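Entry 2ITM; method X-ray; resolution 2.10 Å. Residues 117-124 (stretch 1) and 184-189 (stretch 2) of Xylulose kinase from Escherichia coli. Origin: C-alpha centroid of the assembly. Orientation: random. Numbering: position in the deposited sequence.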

# COMPACT_ATOMS: atom_id res chain seq x y z
N VAL A 117 23.77 -32.41 1.65
CA VAL A 117 23.61 -33.80 1.23
C VAL A 117 23.32 -34.70 2.43
O VAL A 117 22.52 -35.59 2.34
N ILE A 118 23.99 -34.45 3.53
CA ILE A 118 23.83 -35.22 4.74
C ILE A 118 22.56 -34.86 5.47
O ILE A 118 21.88 -35.72 5.89
N THR A 119 22.24 -33.59 5.59
CA THR A 119 21.04 -33.19 6.31
C THR A 119 19.77 -33.20 5.48
O THR A 119 18.69 -33.33 6.03
N GLY A 120 19.91 -33.07 4.17
CA GLY A 120 18.77 -32.93 3.29
C GLY A 120 18.15 -31.56 3.38
O GLY A 120 17.05 -31.34 2.91
N ASN A 121 18.87 -30.64 3.99
CA ASN A 121 18.35 -29.32 4.23
C ASN A 121 19.34 -28.21 3.93
O ASN A 121 20.54 -28.41 4.00
N LEU A 122 18.81 -27.05 3.62
CA LEU A 122 19.57 -25.82 3.73
C LEU A 122 19.59 -25.31 5.14
O LEU A 122 18.60 -25.33 5.84
N MET A 123 20.76 -24.83 5.55
CA MET A 123 21.01 -24.48 6.92
C MET A 123 20.28 -23.20 7.28
O MET A 123 20.33 -22.22 6.55
N MET A 124 19.57 -23.23 8.40
CA MET A 124 18.84 -22.08 8.87
C MET A 124 19.22 -21.80 10.31
O MET A 124 19.61 -22.69 11.04
N TRP A 184 23.16 -40.21 13.85
CA TRP A 184 24.00 -39.03 13.90
C TRP A 184 25.08 -39.04 12.82
O TRP A 184 25.52 -40.10 12.39
N SER A 185 25.48 -37.85 12.39
CA SER A 185 26.54 -37.66 11.42
C SER A 185 27.81 -37.15 12.06
O SER A 185 27.88 -36.01 12.51
N ASP A 186 28.82 -38.00 12.09
CA ASP A 186 30.08 -37.68 12.74
C ASP A 186 30.68 -36.42 12.13
O ASP A 186 31.24 -35.58 12.83
N VAL A 187 30.53 -36.29 10.83
CA VAL A 187 30.99 -35.13 10.09
C VAL A 187 30.36 -33.84 10.61
O VAL A 187 31.02 -32.87 10.86
N MET A 188 29.04 -33.86 10.75
CA MET A 188 28.33 -32.67 11.15
C MET A 188 28.66 -32.28 12.59
O MET A 188 28.74 -31.10 12.91
N LEU A 189 28.88 -33.29 13.45
CA LEU A 189 29.15 -33.08 14.87
C LEU A 189 30.54 -32.57 15.10
O LEU A 189 30.74 -31.60 15.80

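The contact between these two stretches of xylulose kinase is a small apolar one, in which the last turn of one helix rests against the first turn of another and no hydrogen bond crosses between them. It illustrates a general principle: where a helix begins, polar groups can be satisfied locally, leaving side chains free to pack by shape.

Ile 118 is the centre of the contact. Its CA-to-CB bond points toward the other stretch, as do those of Met 123, Ser 185, Val 187 and Met 188, and with chi1 m and chi2 t the side chain reaches three residues there. CG2 of Ile 118 lies 3.6 Å from OG of Ser 185 and 4.2 Å from CG of Met 188, while its CD1 extends to within 4.2 Å of CB of Val 187, whose chi1 is t.

The hydroxyl beside Ile 118 is not left without a partner. Ser 185, with chi1 t, occupies the N-cap position, and its OG accepts a hydrogen bond from N of Met 188 at 3.1 Å. The helix start is further secured by the backbone bond from N of Leu 189 to O of Ser 185, 3.0 Å long. A methyl group can therefore sit against the serine oxygen without depriving it of its capping bond.

Met 188, m at all three chi angles, carries the contact beyond Ile 118. CE of Met 188 comes within 4.1 Å of CE of Met 123, which approaches with chi1 t and chi2 and chi3 both p, so two flexible thioether chains meet at their terminal methyls. The same CE of Met 188 lies 4.3 Å from CG2 of Thr 119, whose CA-to-CB bond points sideways and whose chi1 is p. Between Thr 119 and Met 123 the chain leaves its helix at Gly 120, where positive phi favours glycine. In all, the two stretches bury 210 Å², both sides summed.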

# COMPACT_ATOMS: atom_id res chain seq x y z
CB VAL A 117 24.85 -34.35 0.52
CG1 VAL A 117 24.92 -35.79 0.70
CG2 VAL A 117 24.81 -34.08 -0.91
CB ILE A 118 25.05 -35.05 5.68
CG1 ILE A 118 26.37 -35.43 5.01
CG2 ILE A 118 24.93 -35.86 6.92
CD1 ILE A 118 27.52 -34.99 5.77
CB THR A 119 21.19 -31.83 6.97
OG1 THR A 119 21.29 -30.82 5.96
CG2 THR A 119 22.48 -31.73 7.72
CB ASN A 121 17.85 -29.18 5.67
CG ASN A 121 16.64 -30.00 5.92
OD1 ASN A 121 16.70 -31.06 6.52
ND2 ASN A 121 15.51 -29.53 5.44
CB LEU A 122 19.01 -24.76 2.79
CG LEU A 122 20.05 -23.77 2.26
CD1 LEU A 122 20.21 -23.87 0.77
CD2 LEU A 122 19.74 -22.35 2.69
CB MET A 123 22.50 -24.34 7.16
CG MET A 123 22.88 -24.21 8.61
SD MET A 123 22.64 -25.68 9.58
CE MET A 123 23.87 -26.74 8.85
CB MET A 124 17.35 -22.35 8.80
CG MET A 124 16.87 -22.78 7.45
SD MET A 124 16.55 -21.39 6.36
CE MET A 124 14.91 -20.93 6.87
CB TRP A 184 24.62 -38.84 15.29
CG TRP A 184 23.66 -38.81 16.46
CD1 TRP A 184 23.55 -39.74 17.43
CD2 TRP A 184 22.72 -37.78 16.80
NE1 TRP A 184 22.60 -39.38 18.34
CE2 TRP A 184 22.07 -38.18 17.98
CE3 TRP A 184 22.37 -36.56 16.23
CZ2 TRP A 184 21.09 -37.41 18.58
CZ3 TRP A 184 21.40 -35.81 16.83
CH2 TRP A 184 20.77 -36.23 17.99
CB SER A 185 26.10 -36.68 10.34
OG SER A 185 27.20 -36.11 9.66
CB ASP A 186 31.05 -38.86 12.63
CG ASP A 186 30.74 -39.98 13.60
OD1 ASP A 186 29.94 -39.77 14.53
OD2 ASP A 186 31.25 -41.11 13.52
CB VAL A 187 30.67 -35.25 8.59
CG1 VAL A 187 31.09 -34.04 7.85
CG2 VAL A 187 31.34 -36.48 8.03
CB MET A 188 26.82 -32.86 10.94
CG MET A 188 26.39 -32.86 9.49
SD MET A 188 26.92 -31.44 8.54
CE MET A 188 26.07 -30.16 9.41
CB LEU A 189 28.96 -34.38 15.65
CG LEU A 189 27.52 -34.86 15.90
CD1 LEU A 189 27.42 -36.36 16.01
CD2 LEU A 189 26.93 -34.18 17.11